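Tryptophan synthase alpha chain (Chlamydia trachomatis, PDB 6V82) probably catalyses the aldol cleavage of indoleglycerol phosphate to indole and glyceraldehyde 3-phosphate, as the alpha subunit of tryptophan synthase. Local coordinates at residues Ser2-Val7 / Val40-Leu45; Leu13-Leu18 / Arg169-Tyr174; Gly23-Thr28 / Ser73-Glu78; Glu78-Ile83 / Val90-Tyr95. All coordinates share one frame; numbering follows the deposited sequence.

Contact 1: Ser2-Val7 / Val40-Leu45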
loop_
_atom_site.group_PDB
_atom_site.type_symbol
_atom_site.label_atom_id
_atom_site.label_comp_id
_atom_site.label_asym_id
_atom_site.label_seq_id
_atom_site.Cartn_x
_atom_site.Cartn_y
_atom_site.Cartn_z
ATOM N N SER A 2 -5.251 45.716 -43.424
ATOM C CA SER A 2 -5.076 47.039 -44.021
ATOM C C SER A 2 -3.628 47.490 -43.885
ATOM O O SER A 2 -3.095 48.171 -44.763
ATOM C CB SER A 2 -6.009 48.069 -43.375
ATOM O OG SER A 2 -5.559 48.437 -42.079
ATOM N N LYS A 3 -3.005 47.130 -42.766
ATOM C CA LYS A 3 -1.576 47.332 -42.562
ATOM C C LYS A 3 -0.793 46.054 -42.789
ATOM O O LYS A 3 0.327 46.096 -43.310
ATOM C CB LYS A 3 -1.302 47.863 -41.152
ATOM C CG LYS A 3 0.153 48.221 -40.889
ATOM C CD LYS A 3 0.317 49.202 -39.724
ATOM C CE LYS A 3 0.110 50.642 -40.161
ATOM N NZ LYS A 3 0.252 51.591 -39.016
ATOM N N LEU A 4 -1.373 44.914 -42.406
ATOM C CA LEU A 4 -0.826 43.630 -42.820
ATOM C C LEU A 4 -0.951 43.442 -44.323
ATOM O O LEU A 4 -0.002 43.000 -44.979
ATOM C CB LEU A 4 -1.533 42.501 -42.084
ATOM C CG LEU A 4 -1.031 42.286 -40.665
ATOM C CD1 LEU A 4 -2.070 41.509 -39.878
ATOM C CD2 LEU A 4 0.316 41.560 -40.679
ATOM N N THR A 5 -2.117 43.770 -44.886
ATOM C CA THR A 5 -2.300 43.617 -46.325
ATOM C C THR A 5 -1.302 44.473 -47.097
ATOM O O THR A 5 -0.790 44.051 -48.140
ATOM C CB THR A 5 -3.737 43.966 -46.719
ATOM O OG1 THR A 5 -3.927 45.385 -46.658
ATOM C CG2 THR A 5 -4.721 43.287 -45.777
ATOM N N GLN A 6 -0.998 45.671 -46.589
ATOM C CA GLN A 6 0.006 46.512 -47.233
ATOM C C GLN A 6 1.366 45.826 -47.249
ATOM O O GLN A 6 2.028 45.766 -48.290
ATOM C CB GLN A 6 0.100 47.872 -46.534
ATOM C CG GLN A 6 -0.881 48.926 -47.049
ATOM C CD GLN A 6 -0.637 49.309 -48.507
ATOM O OE1 GLN A 6 -1.408 48.939 -49.396
ATOM N NE2 GLN A 6 0.431 50.068 -48.753
ATOM N N VAL A 7 1.793 45.279 -46.106
ATOM C CA VAL A 7 3.162 44.783 -46.011
ATOM C C VAL A 7 3.377 43.571 -46.908
ATOM O O VAL A 7 4.499 43.331 -47.372
ATOM C CB VAL A 7 3.531 44.484 -44.544
ATOM C CG1 VAL A 7 2.887 43.202 -44.056
ATOM C CG2 VAL A 7 5.037 44.406 -44.392
ATOM N N VAL A 40 13.497 42.667 -39.722
ATOM C CA VAL A 40 12.258 41.926 -39.502
ATOM C C VAL A 40 11.079 42.760 -39.987
ATOM O O VAL A 40 10.986 43.957 -39.694
ATOM C CB VAL A 40 12.123 41.549 -38.015
ATOM C CG1 VAL A 40 10.746 40.956 -37.724
ATOM C CG2 VAL A 40 13.231 40.551 -37.605
ATOM N N ASP A 41 10.170 42.137 -40.742
ATOM C CA ASP A 41 9.079 42.879 -41.371
ATOM C C ASP A 41 7.807 42.895 -40.540
ATOM O O ASP A 41 6.986 43.813 -40.677
ATOM C CB ASP A 41 8.754 42.296 -42.748
ATOM C CG ASP A 41 9.963 42.254 -43.672
ATOM O OD1 ASP A 41 10.428 41.136 -43.993
ATOM O OD2 ASP A 41 10.445 43.338 -44.082
ATOM N N ILE A 42 7.617 41.897 -39.692
ATOM C CA ILE A 42 6.419 41.770 -38.884
ATOM C C ILE A 42 6.850 41.276 -37.518
ATOM O O ILE A 42 7.544 40.260 -37.418
ATOM C CB ILE A 42 5.415 40.786 -39.513
ATOM C CG1 ILE A 42 4.911 41.313 -40.854
ATOM C CG2 ILE A 42 4.277 40.505 -38.543
ATOM C CD1 ILE A 42 4.066 40.324 -41.622
ATOM N N LEU A 43 6.456 41.982 -36.471
ATOM C CA LEU A 43 6.717 41.527 -35.114
ATOM C C LEU A 43 5.561 40.667 -34.626
ATOM O O LEU A 43 4.397 41.059 -34.745
ATOM C CB LEU A 43 6.925 42.706 -34.168
ATOM C CG LEU A 43 8.298 43.327 -34.334
ATOM C CD1 LEU A 43 8.500 44.438 -33.334
ATOM C CD2 LEU A 43 9.374 42.251 -34.206
ATOM N N GLU A 44 5.879 39.489 -34.096
ATOM C CA GLU A 44 4.895 38.654 -33.422
ATOM C C GLU A 44 5.198 38.745 -31.943
ATOM O O GLU A 44 6.203 38.199 -31.474
ATOM C CB GLU A 44 4.913 37.211 -33.903
ATOM C CG GLU A 44 3.787 36.383 -33.276
ATOM C CD GLU A 44 3.342 35.217 -34.158
ATOM O OE1 GLU A 44 3.531 34.044 -33.747
ATOM O OE2 GLU A 44 2.809 35.480 -35.264
ATOM N N LEU A 45 4.331 39.442 -31.220
ATOM C CA LEU A 45 4.542 39.778 -29.823
ATOM C C LEU A 45 3.738 38.811 -28.952
ATOM O O LEU A 45 2.502 38.768 -29.030
ATOM C CB LEU A 45 4.149 41.236 -29.587
ATOM C CG LEU A 45 4.595 41.872 -28.283
ATOM C CD1 LEU A 45 6.119 41.864 -28.162
ATOM C CD2 LEU A 45 4.049 43.289 -28.222
#

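Contact 2: Leu13-Leu18 / Arg169-Tyr174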
loop_
_atom_site.group_PDB
_atom_site.type_symbol
_atom_site.label_atom_id
_atom_site.label_comp_id
_atom_site.label_asym_id
_atom_site.label_seq_id
_atom_site.Cartn_x
_atom_site.Cartn_y
_atom_site.Cartn_z
ATOM N N LEU A 13 8.410 37.920 -46.588
ATOM C CA LEU A 13 8.565 38.669 -45.351
ATOM C C LEU A 13 9.136 37.786 -44.242
ATOM O O LEU A 13 8.985 36.563 -44.243
ATOM C CB LEU A 13 7.216 39.237 -44.916
ATOM C CG LEU A 13 6.461 40.049 -45.968
ATOM C CD1 LEU A 13 5.219 40.655 -45.344
ATOM C CD2 LEU A 13 7.356 41.140 -46.568
ATOM N N CYS A 14 9.794 38.420 -43.283
ATOM C CA CYS A 14 10.304 37.724 -42.111
ATOM C C CYS A 14 9.498 38.148 -40.895
ATOM O O CYS A 14 9.449 39.339 -40.571
ATOM C CB CYS A 14 11.783 38.015 -41.877
ATOM S SG CYS A 14 12.295 37.513 -40.202
ATOM N N ILE A 15 8.886 37.179 -40.219
ATOM C CA ILE A 15 8.186 37.411 -38.956
ATOM C C ILE A 15 9.117 37.035 -37.811
ATOM O O ILE A 15 9.725 35.954 -37.819
ATOM C CB ILE A 15 6.878 36.605 -38.879
ATOM C CG1 ILE A 15 5.997 36.869 -40.105
ATOM C CG2 ILE A 15 6.142 36.913 -37.583
ATOM C CD1 ILE A 15 4.801 35.929 -40.218
ATOM N N GLY A 16 9.239 37.928 -36.832
ATOM C CA GLY A 16 10.078 37.680 -35.677
ATOM C C GLY A 16 9.280 37.643 -34.391
ATOM O O GLY A 16 8.484 38.552 -34.122
ATOM N N TYR A 17 9.474 36.591 -33.596
ATOM C CA TYR A 17 8.764 36.427 -32.335
ATOM C C TYR A 17 9.563 37.000 -31.174
ATOM O O TYR A 17 10.776 36.791 -31.080
ATOM C CB TYR A 17 8.479 34.954 -32.041
ATOM C CG TYR A 17 7.826 34.780 -30.692
ATOM C CD1 TYR A 17 6.460 34.970 -30.537
ATOM C CD2 TYR A 17 8.578 34.460 -29.563
ATOM C CE1 TYR A 17 5.862 34.830 -29.300
ATOM C CE2 TYR A 17 7.990 34.318 -28.331
ATOM C CZ TYR A 17 6.633 34.506 -28.198
ATOM O OH TYR A 17 6.037 34.375 -26.957
ATOM N N LEU A 18 8.864 37.694 -30.279
ATOM C CA LEU A 18 9.388 38.080 -28.975
ATOM C C LEU A 18 8.306 37.896 -27.922
ATOM O O LEU A 18 7.122 38.141 -28.178
ATOM C CB LEU A 18 9.846 39.540 -28.923
ATOM C CG LEU A 18 11.111 39.948 -29.646
ATOM C CD1 LEU A 18 11.299 41.459 -29.493
ATOM C CD2 LEU A 18 12.292 39.185 -29.090
ATOM N N ARG A 169 -8.247 37.245 -41.676
ATOM C CA ARG A 169 -7.843 38.505 -42.289
ATOM C C ARG A 169 -6.325 38.599 -42.239
ATOM O O ARG A 169 -5.667 37.914 -41.453
ATOM C CB ARG A 169 -8.446 39.734 -41.577
ATOM C CG ARG A 169 -9.964 39.767 -41.462
ATOM C CD ARG A 169 -10.623 39.983 -42.811
ATOM N NE ARG A 169 -12.045 40.255 -42.661
ATOM C CZ ARG A 169 -12.993 39.323 -42.685
ATOM N NH1 ARG A 169 -12.669 38.047 -42.861
ATOM N NH2 ARG A 169 -14.267 39.672 -42.533
ATOM N N GLY A 170 -5.771 39.470 -43.074
ATOM C CA GLY A 170 -4.334 39.674 -43.086
ATOM C C GLY A 170 -3.548 38.591 -43.806
ATOM O O GLY A 170 -3.148 38.770 -44.962
ATOM N N PHE A 171 -3.296 37.476 -43.118
ATOM C CA PHE A 171 -2.637 36.323 -43.716
ATOM C C PHE A 171 -2.992 35.104 -42.880
ATOM O O PHE A 171 -3.477 35.222 -41.751
ATOM C CB PHE A 171 -1.121 36.510 -43.796
ATOM C CG PHE A 171 -0.448 36.515 -42.455
ATOM C CD1 PHE A 171 0.164 35.374 -41.966
ATOM C CD2 PHE A 171 -0.442 37.662 -41.672
ATOM C CE1 PHE A 171 0.781 35.371 -40.723
ATOM C CE2 PHE A 171 0.173 37.668 -40.427
ATOM C CZ PHE A 171 0.786 36.517 -39.954
ATOM N N LEU A 172 -2.747 33.930 -43.454
ATOM C CA LEU A 172 -3.013 32.650 -42.810
ATOM C C LEU A 172 -1.705 31.938 -42.530
ATOM O O LEU A 172 -0.838 31.849 -43.407
ATOM C CB LEU A 172 -3.885 31.754 -43.680
ATOM C CG LEU A 172 -5.383 31.892 -43.491
ATOM C CD1 LEU A 172 -6.082 31.072 -44.558
ATOM C CD2 LEU A 172 -5.775 31.424 -42.103
ATOM N N TYR A 173 -1.568 31.430 -41.318
ATOM C CA TYR A 173 -0.500 30.498 -41.032
ATOM C C TYR A 173 -0.894 29.108 -41.511
ATOM O O TYR A 173 -2.057 28.706 -41.431
ATOM C CB TYR A 173 -0.201 30.461 -39.544
ATOM C CG TYR A 173 0.686 31.565 -39.040
ATOM C CD1 TYR A 173 1.950 31.756 -39.568
ATOM C CD2 TYR A 173 0.279 32.379 -37.991
ATOM C CE1 TYR A 173 2.774 32.748 -39.088
ATOM C CE2 TYR A 173 1.097 33.366 -37.498
ATOM C CZ TYR A 173 2.345 33.548 -38.052
ATOM O OH TYR A 173 3.171 34.539 -37.572
ATOM N N TYR A 174 0.096 28.374 -42.003
ATOM C CA TYR A 174 -0.096 27.035 -42.532
ATOM C C TYR A 174 0.904 26.102 -41.869
ATOM O O TYR A 174 2.093 26.422 -41.796
ATOM C CB TYR A 174 0.082 27.029 -44.049
ATOM C CG TYR A 174 -0.354 25.751 -44.682
ATOM C CD1 TYR A 174 0.542 24.707 -44.854
ATOM C CD2 TYR A 174 -1.666 25.574 -45.097
ATOM C CE1 TYR A 174 0.154 23.523 -45.426
ATOM C CE2 TYR A 174 -2.072 24.384 -45.678
ATOM C CZ TYR A 174 -1.150 23.358 -45.840
ATOM O OH TYR A 174 -1.520 22.158 -46.411
#

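Contact 3: Gly23-Thr28 / Ser73-Glu78. With SO4 (sulfate ion), chain E.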
loop_
_atom_site.group_PDB
_atom_site.type_symbol
_atom_site.label_atom_id
_atom_site.label_comp_id
_atom_site.label_asym_id
_atom_site.label_seq_id
_atom_site.Cartn_x
_atom_site.Cartn_y
_atom_site.Cartn_z
ATOM N N GLY A 23 12.404 40.062 -19.689
ATOM C CA GLY A 23 13.390 41.095 -19.454
ATOM C C GLY A 23 12.831 42.445 -19.035
ATOM O O GLY A 23 13.619 43.364 -18.759
ATOM N N GLY A 24 11.508 42.601 -18.981
ATOM C CA GLY A 24 10.892 43.849 -18.578
ATOM C C GLY A 24 10.371 44.658 -19.758
ATOM O O GLY A 24 10.621 44.357 -20.928
ATOM N N THR A 25 9.637 45.725 -19.418
ATOM C CA THR A 25 9.019 46.588 -20.428
ATOM C C THR A 25 10.066 47.246 -21.322
ATOM O O THR A 25 10.004 47.140 -22.550
ATOM C CB THR A 25 8.149 47.653 -19.749
ATOM O OG1 THR A 25 7.069 47.010 -19.067
ATOM C CG2 THR A 25 7.581 48.646 -20.774
ATOM N N SER A 26 11.028 47.950 -20.719
ATOM C CA SER A 26 12.060 48.632 -21.498
ATOM C C SER A 26 12.790 47.664 -22.414
ATOM O O SER A 26 12.974 47.938 -23.606
ATOM C CB SER A 26 13.059 49.317 -20.567
ATOM O OG SER A 26 12.406 50.271 -19.756
ATOM N N TYR A 27 13.222 46.524 -21.868
ATOM C CA TYR A 27 13.990 45.582 -22.668
ATOM C C TYR A 27 13.178 45.087 -23.855
ATOM O O TYR A 27 13.700 44.987 -24.975
ATOM C CB TYR A 27 14.459 44.405 -21.815
ATOM C CG TYR A 27 15.280 43.455 -22.627
ATOM C CD1 TYR A 27 16.638 43.679 -22.820
ATOM C CD2 TYR A 27 14.690 42.368 -23.257
ATOM C CE1 TYR A 27 17.390 42.832 -23.595
ATOM C CE2 TYR A 27 15.424 41.518 -24.034
ATOM C CZ TYR A 27 16.776 41.753 -24.201
ATOM O OH TYR A 27 17.513 40.892 -24.976
ATOM N N THR A 28 11.898 44.771 -23.632
ATOM C CA THR A 28 11.075 44.282 -24.732
ATOM C C THR A 28 11.019 45.310 -25.850
ATOM O O THR A 28 11.082 44.959 -27.034
ATOM C CB THR A 28 9.660 43.952 -24.250
ATOM O OG1 THR A 28 9.712 43.011 -23.173
ATOM C CG2 THR A 28 8.854 43.362 -25.377
ATOM N N SER A 73 -1.670 42.882 -18.428
ATOM C CA SER A 73 -2.378 43.369 -19.606
ATOM C C SER A 73 -2.164 44.867 -19.812
ATOM O O SER A 73 -2.324 45.357 -20.934
ATOM C CB SER A 73 -3.869 43.044 -19.502
ATOM O OG SER A 73 -4.437 43.604 -18.332
ATOM N N GLU A 74 -1.774 45.593 -18.761
ATOM C CA GLU A 74 -1.491 47.019 -18.841
ATOM C C GLU A 74 -0.077 47.320 -19.337
ATOM O O GLU A 74 0.095 48.217 -20.172
ATOM C CB GLU A 74 -1.717 47.678 -17.474
ATOM C CG GLU A 74 -3.186 47.784 -17.051
ATOM C CD GLU A 74 -4.057 48.543 -18.055
ATOM O OE1 GLU A 74 -3.694 49.679 -18.455
ATOM O OE2 GLU A 74 -5.110 47.999 -18.448
ATOM N N THR A 75 0.958 46.611 -18.846
ATOM C CA THR A 75 2.299 46.914 -19.341
ATOM C C THR A 75 2.498 46.408 -20.762
ATOM O O THR A 75 3.384 46.902 -21.464
ATOM C CB THR A 75 3.399 46.338 -18.444
ATOM O OG1 THR A 75 3.414 44.909 -18.554
ATOM C CG2 THR A 75 3.207 46.742 -17.001
ATOM N N LEU A 76 1.693 45.437 -21.194
ATOM C CA LEU A 76 1.691 45.046 -22.600
ATOM C C LEU A 76 1.305 46.226 -23.490
ATOM O O LEU A 76 1.921 46.447 -24.539
ATOM C CB LEU A 76 0.746 43.864 -22.808
ATOM C CG LEU A 76 0.489 43.422 -24.255
ATOM C CD1 LEU A 76 1.718 42.793 -24.905
ATOM C CD2 LEU A 76 -0.666 42.450 -24.286
ATOM N N LEU A 77 0.309 47.017 -23.064
ATOM C CA LEU A 77 -0.023 48.247 -23.774
ATOM C C LEU A 77 1.151 49.216 -23.777
ATOM O O LEU A 77 1.436 49.840 -24.806
ATOM C CB LEU A 77 -1.261 48.905 -23.159
ATOM C CG LEU A 77 -2.567 48.118 -23.318
ATOM C CD1 LEU A 77 -3.712 48.882 -22.694
ATOM C CD2 LEU A 77 -2.855 47.823 -24.779
ATOM N N GLU A 78 1.837 49.367 -22.636
ATOM C CA GLU A 78 3.045 50.196 -22.601
ATOM C C GLU A 78 4.070 49.720 -23.615
ATOM O O GLU A 78 4.727 50.535 -24.275
ATOM C CB GLU A 78 3.703 50.151 -21.234
ATOM C CG GLU A 78 3.063 50.884 -20.125
ATOM C CD GLU A 78 3.979 50.874 -18.917
ATOM O OE1 GLU A 78 5.179 51.227 -19.080
ATOM O OE2 GLU A 78 3.510 50.475 -17.824
HETATM S S SO4 E . 11.065 48.092 -16.803
HETATM O O1 SO4 E . 11.890 47.942 -15.607
HETATM O O2 SO4 E . 11.888 47.821 -17.977
HETATM O O3 SO4 E . 10.541 49.457 -16.875
HETATM O O4 SO4 E . 9.959 47.133 -16.757
HETATM O O HOH W 1 6.189 44.326 -18.746
HETATM O O HOH W 2 6.217 48.713 -17.049
#

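Contact 4: Glu78-Ile83 / Val90-Tyr95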
loop_
_atom_site.group_PDB
_atom_site.type_symbol
_atom_site.label_atom_id
_atom_site.label_comp_id
_atom_site.label_asym_id
_atom_site.label_seq_id
_atom_site.Cartn_x
_atom_site.Cartn_y
_atom_site.Cartn_z
ATOM N N GLU A 78 1.837 49.367 -22.636
ATOM C CA GLU A 78 3.045 50.196 -22.601
ATOM C C GLU A 78 4.070 49.720 -23.615
ATOM O O GLU A 78 4.727 50.535 -24.275
ATOM C CB GLU A 78 3.703 50.151 -21.234
ATOM C CG GLU A 78 3.063 50.884 -20.125
ATOM C CD GLU A 78 3.979 50.874 -18.917
ATOM O OE1 GLU A 78 5.179 51.227 -19.080
ATOM O OE2 GLU A 78 3.510 50.475 -17.824
ATOM N N ILE A 79 4.263 48.398 -23.702
ATOM C CA ILE A 79 5.249 47.839 -24.618
ATOM C C ILE A 79 4.884 48.175 -26.056
ATOM O O ILE A 79 5.721 48.649 -26.833
ATOM C CB ILE A 79 5.360 46.320 -24.416
ATOM C CG1 ILE A 79 6.090 46.021 -23.114
ATOM C CG2 ILE A 79 6.062 45.683 -25.613
ATOM C CD1 ILE A 79 6.007 44.591 -22.725
ATOM N N VAL A 80 3.625 47.921 -26.430
ATOM C CA VAL A 80 3.188 48.207 -27.791
ATOM C C VAL A 80 3.307 49.692 -28.087
ATOM O O VAL A 80 3.721 50.086 -29.182
ATOM C CB VAL A 80 1.752 47.705 -28.011
ATOM C CG1 VAL A 80 1.252 48.140 -29.397
ATOM C CG2 VAL A 80 1.704 46.199 -27.860
ATOM N N GLU A 81 2.960 50.542 -27.119
ATOM C CA GLU A 81 3.111 51.977 -27.342
ATOM C C GLU A 81 4.577 52.384 -27.447
ATOM O O GLU A 81 4.905 53.297 -28.207
ATOM C CB GLU A 81 2.402 52.758 -26.240
ATOM C CG GLU A 81 0.887 52.629 -26.323
ATOM C CD GLU A 81 0.182 53.130 -25.078
ATOM O OE1 GLU A 81 0.842 53.821 -24.281
ATOM O OE2 GLU A 81 -1.022 52.827 -24.896
ATOM N N GLY A 82 5.470 51.709 -26.717
ATOM C CA GLY A 82 6.888 52.000 -26.851
ATOM C C GLY A 82 7.444 51.611 -28.208
ATOM O O GLY A 82 8.312 52.301 -28.753
ATOM N N ILE A 83 6.952 50.501 -28.774
ATOM C CA ILE A 83 7.337 50.108 -30.129
ATOM C C ILE A 83 6.813 51.113 -31.148
ATOM O O ILE A 83 7.531 51.511 -32.075
ATOM C CB ILE A 83 6.829 48.686 -30.439
ATOM C CG1 ILE A 83 7.533 47.662 -29.550
ATOM C CG2 ILE A 83 7.006 48.362 -31.912
ATOM C CD1 ILE A 83 6.864 46.313 -29.566
ATOM N N VAL A 90 5.707 48.936 -39.290
ATOM C CA VAL A 90 5.856 47.502 -39.060
ATOM C C VAL A 90 4.600 46.916 -38.427
ATOM O O VAL A 90 4.191 47.348 -37.341
ATOM C CB VAL A 90 7.078 47.222 -38.175
ATOM C CG1 VAL A 90 7.110 45.774 -37.784
ATOM C CG2 VAL A 90 8.356 47.596 -38.923
ATOM N N PRO A 91 3.963 45.940 -39.069
ATOM C CA PRO A 91 2.799 45.279 -38.461
ATOM C C PRO A 91 3.159 44.567 -37.164
ATOM O O PRO A 91 4.243 43.994 -37.038
ATOM C CB PRO A 91 2.364 44.281 -39.536
ATOM C CG PRO A 91 2.880 44.861 -40.811
ATOM C CD PRO A 91 4.170 45.540 -40.469
ATOM N N LEU A 92 2.234 44.604 -36.197
ATOM C CA LEU A 92 2.376 43.905 -34.918
ATOM C C LEU A 92 1.265 42.875 -34.775
ATOM O O LEU A 92 0.080 43.230 -34.805
ATOM C CB LEU A 92 2.327 44.874 -33.738
ATOM C CG LEU A 92 3.416 45.944 -33.707
ATOM C CD1 LEU A 92 3.192 46.913 -32.561
ATOM C CD2 LEU A 92 4.765 45.285 -33.588
ATOM N N ILE A 93 1.652 41.609 -34.627
ATOM C CA ILE A 93 0.741 40.506 -34.335
ATOM C C ILE A 93 0.807 40.235 -32.840
ATOM O O ILE A 93 1.886 39.948 -32.302
ATOM C CB ILE A 93 1.115 39.233 -35.113
ATOM C CG1 ILE A 93 1.276 39.498 -36.609
ATOM C CG2 ILE A 93 0.082 38.159 -34.876
ATOM C CD1 ILE A 93 0.121 40.266 -37.197
ATOM N N LEU A 94 -0.328 40.314 -32.155
ATOM C CA LEU A 94 -0.374 39.805 -30.791
ATOM C C LEU A 94 -0.622 38.304 -30.848
ATOM O O LEU A 94 -1.655 37.852 -31.364
ATOM C CB LEU A 94 -1.453 40.487 -29.963
ATOM C CG LEU A 94 -1.308 40.089 -28.494
ATOM C CD1 LEU A 94 -0.023 40.655 -27.951
ATOM C CD2 LEU A 94 -2.500 40.569 -27.662
ATOM N N TYR A 95 0.335 37.535 -30.346
ATOM C CA TYR A 95 0.201 36.096 -30.212
ATOM C C TYR A 95 -0.146 35.777 -28.768
ATOM O O TYR A 95 0.548 36.239 -27.851
ATOM C CB TYR A 95 1.498 35.402 -30.621
ATOM C CG TYR A 95 1.543 33.947 -30.276
ATOM C CD1 TYR A 95 0.961 32.998 -31.113
ATOM C CD2 TYR A 95 2.184 33.513 -29.118
ATOM C CE1 TYR A 95 1.009 31.647 -30.803
ATOM C CE2 TYR A 95 2.249 32.163 -28.801
ATOM C CZ TYR A 95 1.656 31.236 -29.643
ATOM O OH TYR A 95 1.701 29.903 -29.313
#

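Contact 1: Ser2-Val7 / Val40-Leu45
Ile42 turns CG1 to the side of its own nitrogen (chi1 -64°). The chain then runs straight on to CD1 (chi2 172°), so this terminal methyl reaches out to Leu4 and Val7. Val7 holds CG1 between its backbone N and its carbonyl carbon (chi1 75°), which directs that methyl at the strand residue. CG1 of Val7 lies 3.9 Å from CD1 of Ile42, and the two side chains meet at a slant. Leu4 comes in roughly at right angles to Ile42, and its CD2 lies 4.1 Å from the same CD1. One methyl of the strand therefore meets two branches of the helix.

The fold is a TIM barrel. The short helix 4-7 comes before the first strand and covers the N-terminal end of the barrel, where strand 42-46 begins. Ile42 points into the barrel, and so does Glu44 two residues on, a predicted proton acceptor that is salt-bridged to Arg205.

The other branch of Val7 faces main chain, with CG2 4.2 Å from O of Asp41. The helical turn is closed by Val7 N bonding to Lys3 O at 3.3 Å, which sets Leu4 and Val7 on one face. No hydrogen bond crosses between the segments. The carboxylate of Asp41 is used elsewhere: OD1 accepts from Cys14 N on the adjacent strand. Leu4 and Ile42 both also touch Ile93 of strand 92-96, and Val7 rests on Leu13 and Pro91.

Contact 2: Leu13-Leu18 / Arg169-Tyr174
Ile15 meets Tyr173 and Phe171 by van der Waals contact, with no hydrogen bond across. Its chain is extended to CD1 (chi2 170°), and this methyl reaches both aromatic residues. CD1 lies 3.9 Å from CE1 of Tyr173 and 3.4 Å from its OH. CD1 also lies 4.1 Å from CZ of Phe171. The CG2 branch of Ile15 adds a longer approach, 3.8 Å to OH of Tyr173. Ile15 and Tyr173 come at each other from opposite directions.

The two rings also meet each other: Phe171 turns an edge to Tyr173, and its CE1 sits 3.5 Å above the plane of the tyrosine ring, over the centre.

The polar bonds of Tyr173 go to residues outside the two segments. Its OH hydrogen-bonds to OE2 of Glu44, a predicted proton acceptor, and the tyrosine ring makes a cation-pi contact with Arg205. The buried hydroxyl thus has a partner although Ile15 offers it only methyls.

The two strands do not pair, and the closest CA atoms, those of Ile15 and Tyr173, are 11.3 Å apart. Their side chains meet in the barrel interior. Strand 13-19 lies between strands 42-46 and 223-226, strand 172-175 lies between 147-153 and 202-205, and helix 4-7 rests on Phe171 through Leu4.

Contact 3: Gly23-Thr28 / Ser73-Glu78
Thr25 and Thr75 bring the first turns of two helices within 6.8 Å, measured between their CA atoms. Helices 25-37 and 73-84 are neighbours in the outer helical layer of the TIM barrel. Gly24 is the N-cap residue of the first. Gly23 and Gly24 both have positive phi (87° and 102°), a backbone shape that suits glycine, and they turn the chain into the helix.

Thr25 sets OG1 beside its backbone N (chi1 -64°) and CG2 anti to that N, which brings the hydroxyl to two waters and the methyl to Glu78. OG1 of Thr25 lies 3.8 Å from CB of Thr75. CG2 of Thr25 lies 3.9 Å from OE1 of Glu78. The Thr25 and Glu78 side chains cross at about a right angle. Water does the polar joining. One molecule bonds to Thr25 OG1 and to Thr75 OG1, at 2.8 Å each. A second bonds to Thr25 OG1 and donates a weak bond to Glu78 OE2. Ile79, one turn beyond Thr75, packs against Thr25 and Thr28.

A sulfate ion, probably from the crystallisation liquor, sits at the start of helix 25-37. Thr25 N donates to sulfate O4 at 3.0 Å. Ser26 N donates to sulfate O2 at 2.9 Å. Ser26 OG also bonds to O2. The helix end probably favours this anion electrostatically.

Thr28 ties back to the N-cap residue, and its OG1 is also bonded to Gly21 N. Thr28 OG1 reaches Gly24 O at 2.8 Å, while Thr28 N approaches that oxygen from the other face of the carbonyl plane.

Contact 4: Glu78-Ile83 / Val90-Tyr95
Leu92 reaches out from its strand to Val80 and Ile83 of the helix. Its CB bond already points at the helix, but CB is still too far away to touch it. CG is placed beside the backbone N (chi1 -61°) and is also a stem, 4.7 Å from Ile83 CG2. The two methyls make the contact. CD1 continues the extended chain (chi2 175°) and fits between the two helix residues. It lies 3.9 Å from CG1 of Val80 and 4.1 Å from CG2 of Ile83. CD2 reaches Ile83 alone, 4.2 Å from the same CG2.

The approaches differ. Val80 and Leu92 slide past each other in opposite directions, while Ile83 comes in at a slant. Val80 and Ile83 are three residues apart and so lie on one face. Ile83 N bonds to Ile79 O at 3.0 Å, holding the turn that carries them. All three residues are buried, and the contact is wholly apolar.

This is the helix-strand half of a beta-alpha-beta crossover in the barrel. Helix 73-84 leads into strand 92-96 and packs on its outer side. Ile93 points the other way, into the barrel. Val80 also touches Leu45 of strand 42-46, and Ile83 touches Ala32 of helix 25-37. Strand 92-96 itself runs between strands 42-46 and 119-122.

In the fold
From the N terminus, helix 4-7 closes contact 1 when strand 42-46 arrives. Strand 13-19 leaves within that loop and meets its partner only at residues 169-174, so contacts 1 and 2 cross. Contact 3 also crosses contact 1, because helix 25-37 starts before strand 42-46 and its partner, helix 73-84, follows it. Contact 4 comes next in series and closes a short loop from that helix to strand 92-96; it shares Glu78 with contact 3. Contacts 3 and 4 both fall within the long loop of contact 2. Contacts 1 and 2 join parts of the barrel interior and its N-terminal end. Contact 3 ties outer helices together, and contact 4 ties one of them to the sheet.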